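Local atomic coordinates of OsmC-like protein (Jannaschia sp., PDB entry 3CJE), a protein that probably reduces organic hydroperoxides as a member of the OsmC-like family of hydroperoxide resistance proteins, and is found as an assembly of two chains. Residues R12-F17 against M35-E40; C96-D101 against K114-D119. All coordinates share one frame; numbering follows the deposited sequence. Where two conformers were deposited one is given.

Interaction 1: residues R12-F17 against M35-E40; sequences RAEVVF and MVKPFE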
loop_
_atom_site.group_PDB
_atom_site.type_symbol
_atom_site.label_atom_id
_atom_site.label_comp_id
_atom_site.label_asym_id
_atom_site.label_seq_id
_atom_site.Cartn_x
_atom_site.Cartn_y
_atom_site.Cartn_z
ATOM N N ARG A 12 -19.959 -8.195 -11.475
ATOM C CA ARG A 12 -18.772 -7.606 -10.742
ATOM C C ARG A 12 -17.545 -8.515 -10.877
ATOM O O ARG A 12 -17.492 -9.615 -10.272
ATOM C CB ARG A 12 -19.071 -7.378 -9.248
ATOM N N ALA A 13 -16.585 -8.105 -11.708
ATOM C CA ALA A 13 -15.337 -8.855 -11.767
ATOM C C ALA A 13 -14.466 -8.326 -10.661
ATOM O O ALA A 13 -14.195 -7.123 -10.622
ATOM C CB ALA A 13 -14.673 -8.671 -13.067
ATOM N N GLU A 14 -14.035 -9.227 -9.788
ATOM C CA GLU A 14 -13.326 -8.866 -8.570
ATOM C C GLU A 14 -11.887 -9.345 -8.533
ATOM O O GLU A 14 -11.541 -10.431 -9.032
ATOM C CB GLU A 14 -14.040 -9.457 -7.355
ATOM C CG GLU A 14 -15.388 -8.845 -7.081
ATOM C CD GLU A 14 -16.050 -9.381 -5.808
ATOM O OE1 GLU A 14 -15.615 -10.443 -5.274
ATOM O OE2 GLU A 14 -16.984 -8.692 -5.373
ATOM N N VAL A 15 -11.074 -8.563 -7.831
ATOM C CA VAL A 15 -9.761 -8.963 -7.386
ATOM C C VAL A 15 -9.844 -8.941 -5.859
ATOM O O VAL A 15 -10.309 -7.954 -5.286
ATOM C CB VAL A 15 -8.613 -8.042 -7.925
ATOM C CG1 VAL A 15 -7.269 -8.407 -7.212
ATOM C CG2 VAL A 15 -8.504 -8.133 -9.464
ATOM N N VAL A 16 -9.457 -10.038 -5.200
ATOM C CA VAL A 16 -9.633 -10.200 -3.743
ATOM C C VAL A 16 -8.310 -10.670 -3.188
ATOM O O VAL A 16 -7.773 -11.663 -3.634
ATOM C CB VAL A 16 -10.740 -11.220 -3.355
ATOM C CG1 VAL A 16 -10.836 -11.363 -1.855
ATOM C CG2 VAL A 16 -12.095 -10.805 -3.979
ATOM N N PHE A 17 -7.792 -9.925 -2.213
ATOM C CA PHE A 17 -6.636 -10.342 -1.437
ATOM C C PHE A 17 -7.005 -10.415 0.032
ATOM O O PHE A 17 -7.823 -9.637 0.537
ATOM C CB PHE A 17 -5.471 -9.355 -1.586
ATOM C CG PHE A 17 -4.633 -9.565 -2.816
ATOM C CD1 PHE A 17 -5.099 -9.213 -4.059
ATOM C CD2 PHE A 17 -3.367 -10.144 -2.736
ATOM C CE1 PHE A 17 -4.297 -9.409 -5.209
ATOM C CE2 PHE A 17 -2.572 -10.315 -3.909
ATOM C CZ PHE A 17 -3.044 -9.954 -5.105
HETATM N N MSE A 35 -3.703 -14.019 -2.735
HETATM C CA MSE A 35 -4.676 -13.621 -3.740
HETATM C C MSE A 35 -5.711 -14.734 -3.739
HETATM O O MSE A 35 -5.366 -15.924 -3.812
HETATM C CB MSE A 35 -4.074 -13.478 -5.143
HETATM C CG MSE A 35 -5.058 -12.888 -6.106
HETATM SE SE MSE A 35 -4.321 -12.486 -7.886
HETATM C CE MSE A 35 -3.416 -14.174 -8.209
ATOM N N VAL A 36 -6.982 -14.353 -3.640
ATOM C CA VAL A 36 -8.103 -15.275 -3.617
ATOM C C VAL A 36 -8.823 -15.267 -4.962
ATOM O O VAL A 36 -9.184 -16.329 -5.492
ATOM C CB VAL A 36 -9.079 -14.939 -2.457
ATOM C CG1 VAL A 36 -10.236 -15.925 -2.477
ATOM C CG2 VAL A 36 -8.326 -15.010 -1.112
ATOM N N LYS A 37 -9.034 -14.079 -5.519
ATOM C CA LYS A 37 -9.539 -13.917 -6.877
ATOM C C LYS A 37 -8.644 -12.922 -7.589
ATOM O O LYS A 37 -8.204 -11.951 -6.977
ATOM C CB LYS A 37 -10.973 -13.376 -6.869
ATOM C CG LYS A 37 -11.974 -14.194 -6.112
ATOM C CD LYS A 37 -13.340 -13.483 -6.242
ATOM C CE LYS A 37 -14.464 -14.091 -5.411
ATOM N NZ LYS A 37 -15.796 -13.553 -5.896
ATOM N N PRO A 38 -8.419 -13.104 -8.911
ATOM C CA PRO A 38 -9.035 -14.115 -9.806
ATOM C C PRO A 38 -8.580 -15.579 -9.664
ATOM O O PRO A 38 -9.277 -16.490 -10.127
ATOM C CB PRO A 38 -8.645 -13.621 -11.194
ATOM C CG PRO A 38 -8.224 -12.276 -11.071
ATOM C CD PRO A 38 -7.664 -12.114 -9.696
ATOM N N PHE A 39 -7.419 -15.788 -9.062
ATOM C CA PHE A 39 -6.981 -17.159 -8.751
ATOM C C PHE A 39 -6.253 -17.138 -7.431
ATOM O O PHE A 39 -5.985 -16.074 -6.866
ATOM C CB PHE A 39 -6.132 -17.774 -9.887
ATOM C CG PHE A 39 -4.805 -17.122 -10.101
ATOM C CD1 PHE A 39 -4.661 -16.051 -10.985
ATOM C CD2 PHE A 39 -3.680 -17.584 -9.464
ATOM C CE1 PHE A 39 -3.442 -15.471 -11.225
ATOM C CE2 PHE A 39 -2.445 -16.982 -9.668
ATOM C CZ PHE A 39 -2.327 -15.915 -10.549
ATOM N N GLU A 40 -5.917 -18.316 -6.911
ATOM C CA GLU A 40 -5.332 -18.425 -5.569
ATOM C C GLU A 40 -3.800 -18.515 -5.591
ATOM O O GLU A 40 -3.251 -19.457 -6.173
ATOM C CB GLU A 40 -5.901 -19.677 -4.875
ATOM C CG GLU A 40 -7.411 -19.658 -4.694
ATOM C CD GLU A 40 -7.989 -20.911 -3.998
ATOM O OE1 GLU A 40 -7.387 -22.010 -4.054
ATOM O OE2 GLU A 40 -9.080 -20.786 -3.403
#
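V16 pairs with V36 and K37 through its backbone N and O where strands 13-24 and 28-37 meet. Its N donates to K37 O at 2.9 Å in a nearly straight bond (169° at the hydrogen), while its O accepts from V36 N at 2.8 Å and, weakly, from K37 N at 3.3 Å. Two consecutive residues facing one are the signature of a classic beta bulge, and the register accordingly slips by one between the V16–K37 and F17–M35 pairs. V15 CA adds a C-H···O contact to K37 O, giving that carbonyl a second partner.

The ionic contact lies on the V16 side of the sheet: K37 NZ reaches E14 OE1 at 3.2 Å, arriving from above the carboxylate plane, 42° out of it. The other oxygen, OE2, is engaged by K114, so the carboxylate is shared between two lysines. K37 runs extended beyond CG, alongside V16 and pointing the same way, with its CD 3.7 Å from V16 CG2; the aliphatic chain is thus packed before its ammonium meets E14.

On the opposite side of the sheet, CB of M35 (a selenomethionine) lies over one face of the F17 ring, near the rim, in a CH-pi contact 3.9 Å from the ring centroid. In one of the two conformers of M35, CG is anti to the backbone N (chi1 -172°), which carries it on past F17 CE1 and CZ, and SE stands obliquely to the ring as a Met-aromatic contact.

V15 and F17 exchange backbone hydrogen bonds with W100 and V98 of strand 93-105, while L63, A64 and I67 of helix 62-81 pack on F17. V15 also packs on F143 of the second subunit.

Interaction 2: residues C96-D101 against K114-D119; sequences CRVVWD and KSFEID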
loop_
_atom_site.group_PDB
_atom_site.type_symbol
_atom_site.label_atom_id
_atom_site.label_comp_id
_atom_site.label_asym_id
_atom_site.label_seq_id
_atom_site.Cartn_x
_atom_site.Cartn_y
_atom_site.Cartn_z
ATOM N N CYS A 96 -7.044 -9.246 7.299
ATOM C CA CYS A 96 -7.464 -8.148 6.429
ATOM C C CYS A 96 -7.918 -8.729 5.084
ATOM O O CYS A 96 -7.249 -9.627 4.531
ATOM C CB CYS A 96 -6.310 -7.189 6.216
ATOM S SG CYS A 96 -6.641 -5.866 5.049
ATOM N N ARG A 97 -9.049 -8.232 4.578
ATOM C CA ARG A 97 -9.572 -8.630 3.283
ATOM C C ARG A 97 -9.883 -7.381 2.502
ATOM O O ARG A 97 -10.567 -6.463 3.005
ATOM C CB ARG A 97 -10.838 -9.483 3.419
ATOM C CG ARG A 97 -11.398 -9.924 2.093
ATOM C CD ARG A 97 -12.536 -10.907 2.350
ATOM N NE ARG A 97 -13.148 -11.392 1.139
ATOM C CZ ARG A 97 -14.234 -10.875 0.583
ATOM N NH1 ARG A 97 -14.859 -9.813 1.110
ATOM N NH2 ARG A 97 -14.697 -11.429 -0.529
ATOM N N VAL A 98 -9.338 -7.291 1.299
ATOM C CA VAL A 98 -9.576 -6.156 0.429
ATOM C C VAL A 98 -10.117 -6.669 -0.918
ATOM O O VAL A 98 -9.586 -7.620 -1.485
ATOM C CB VAL A 98 -8.316 -5.288 0.216
ATOM C CG1 VAL A 98 -8.651 -4.029 -0.623
ATOM C CG2 VAL A 98 -7.704 -4.870 1.585
ATOM N N VAL A 99 -11.162 -6.024 -1.411
ATOM C CA VAL A 99 -11.830 -6.358 -2.652
ATOM C C VAL A 99 -11.809 -5.125 -3.550
ATOM O O VAL A 99 -12.191 -4.033 -3.134
ATOM C CB VAL A 99 -13.286 -6.820 -2.465
ATOM C CG1 VAL A 99 -13.893 -7.232 -3.819
ATOM C CG2 VAL A 99 -13.330 -7.949 -1.431
ATOM N N TRP A 100 -11.374 -5.334 -4.794
ATOM C CA TRP A 100 -11.465 -4.358 -5.852
ATOM C C TRP A 100 -12.284 -4.929 -6.995
ATOM O O TRP A 100 -12.477 -6.124 -7.086
ATOM C CB TRP A 100 -10.083 -4.030 -6.436
ATOM C CG TRP A 100 -9.070 -3.396 -5.522
ATOM C CD1 TRP A 100 -8.845 -2.049 -5.355
ATOM C CD2 TRP A 100 -8.141 -4.061 -4.682
ATOM N NE1 TRP A 100 -7.823 -1.849 -4.463
ATOM C CE2 TRP A 100 -7.379 -3.054 -4.008
ATOM C CE3 TRP A 100 -7.873 -5.417 -4.387
ATOM C CZ2 TRP A 100 -6.325 -3.367 -3.144
ATOM C CZ3 TRP A 100 -6.875 -5.718 -3.485
ATOM C CH2 TRP A 100 -6.093 -4.697 -2.871
ATOM N N ASP A 101 -12.684 -4.069 -7.910
ATOM C CA ASP A 101 -13.295 -4.567 -9.126
ATOM C C ASP A 101 -12.791 -3.832 -10.337
ATOM O O ASP A 101 -12.239 -2.727 -10.245
ATOM C CB ASP A 101 -14.801 -4.513 -9.038
ATOM C CG ASP A 101 -15.316 -3.144 -8.619
ATOM O OD1 ASP A 101 -14.719 -2.146 -9.035
ATOM O OD2 ASP A 101 -16.327 -3.074 -7.891
ATOM N N LYS A 114 -13.699 -1.803 -3.735
ATOM C CA LYS A 114 -15.030 -2.238 -3.335
ATOM C C LYS A 114 -15.209 -2.347 -1.824
ATOM O O LYS A 114 -16.227 -1.861 -1.282
ATOM C CB LYS A 114 -15.370 -3.556 -4.012
ATOM C CG LYS A 114 -16.808 -4.041 -3.837
ATOM C CD LYS A 114 -16.931 -5.356 -4.623
ATOM C CE LYS A 114 -18.349 -5.847 -4.813
ATOM N NZ LYS A 114 -18.391 -6.618 -6.113
ATOM N N SER A 115 -14.251 -2.959 -1.132
ATOM C CA SER A 115 -14.406 -3.153 0.323
ATOM C C SER A 115 -13.088 -3.376 1.026
ATOM O O SER A 115 -12.159 -3.939 0.461
ATOM C CB SER A 115 -15.364 -4.290 0.657
ATOM O OG SER A 115 -14.890 -5.526 0.290
ATOM N N PHE A 116 -13.050 -2.924 2.268
ATOM C CA PHE A 116 -11.938 -3.135 3.174
ATOM C C PHE A 116 -12.447 -3.639 4.527
ATOM O O PHE A 116 -13.319 -3.015 5.105
ATOM C CB PHE A 116 -11.220 -1.824 3.475
ATOM C CG PHE A 116 -10.342 -1.315 2.356
ATOM C CD1 PHE A 116 -10.871 -0.615 1.289
ATOM C CD2 PHE A 116 -8.959 -1.546 2.420
ATOM C CE1 PHE A 116 -10.037 -0.153 0.259
ATOM C CE2 PHE A 116 -8.146 -1.062 1.412
ATOM C CZ PHE A 116 -8.683 -0.414 0.339
ATOM N N GLU A 117 -11.868 -4.732 5.030
ATOM C CA GLU A 117 -12.284 -5.328 6.302
ATOM C C GLU A 117 -11.045 -5.689 7.075
ATOM O O GLU A 117 -10.109 -6.296 6.498
ATOM C CB GLU A 117 -13.155 -6.573 6.040
ATOM C CG GLU A 117 -14.452 -6.265 5.311
ATOM C CD GLU A 117 -15.233 -7.507 4.783
ATOM O OE1 GLU A 117 -14.636 -8.425 4.113
ATOM O OE2 GLU A 117 -16.477 -7.491 4.971
ATOM N N ILE A 118 -10.999 -5.311 8.347
ATOM C CA ILE A 118 -9.869 -5.630 9.248
ATOM C C ILE A 118 -10.452 -6.202 10.554
ATOM O O ILE A 118 -11.196 -5.524 11.235
ATOM C CB ILE A 118 -8.976 -4.407 9.550
ATOM C CG1 ILE A 118 -8.385 -3.904 8.230
ATOM C CG2 ILE A 118 -7.883 -4.782 10.547
ATOM C CD1 ILE A 118 -7.464 -2.704 8.352
ATOM N N ASP A 119 -10.150 -7.471 10.820
ATOM C CA ASP A 119 -10.603 -8.178 12.043
ATOM C C ASP A 119 -9.398 -8.375 12.950
ATOM O O ASP A 119 -8.360 -8.888 12.531
ATOM C CB ASP A 119 -11.175 -9.528 11.699
ATOM C CG ASP A 119 -12.535 -9.436 11.002
ATOM O OD1 ASP A 119 -13.174 -8.379 11.005
ATOM O OD2 ASP A 119 -12.989 -10.494 10.505
HETATM O O HOH W 1 -13.324 -6.662 2.196
#
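R97 and E117 face each other as a hydrogen-bonded pair in an antiparallel beta hairpin, and their side chains lie side by side, pointing the same way. Along R97, CB and CG pass by E117 OE1, and CD comes to 3.7 Å from that oxygen. The chain is extended from CG to NE; at its tip NH1 makes a weak salt-bridge hydrogen bond of 3.3 Å to OE1, which sits at the guanidinium edge. V99 CG2 lies over one face of that group, offset toward the rim. The other carboxylate oxygen, E117 OE2, pairs with R155 of the second subunit.

Farther along the hairpin, V99 O accepts from both S115 N (3.1 Å) and K114 N (2.8 Å), which approach from the same face of its plane. This two-against-one pairing is a classic beta bulge.

On the side of C96, V98 and F116 the contacts across the hairpin are apolar: V98 CG1 lies over one face of the F116 ring, 3.8 Å from its centroid, and C96 SG, in one of two conformers, touches I118 CG1. Helix 62-81 packs on C96 and V98, while F116–D119 pair in parallel with a strand of the second subunit, continuing the sheet across the interface.

A single water knits the polar side together, donating to R97 O and E117 OE1 and accepting from S115 OG at 2.7 Å.

Overall arrangement
From the N terminus, strand 13-24 turns into strand 28-37, and interaction 1 closes this first hairpin near its open end. The chain then passes through strand 41-47 and helix 62-81 before strands 93-105 and 108-121 form the second hairpin, closed by interaction 2. The two contacts are therefore in series, neither nested nor crossed. They meet within one antiparallel sheet because strands 13-24 and 93-105 are neighbours: V15 O lies 2.9 Å from W100 N, a probable hydrogen bond. The side-chain bond that joins the two contacts is the salt bridge from E14 OE2 to K114 NZ, 2.6 Å long. Helix 62-81 packs against both hairpins.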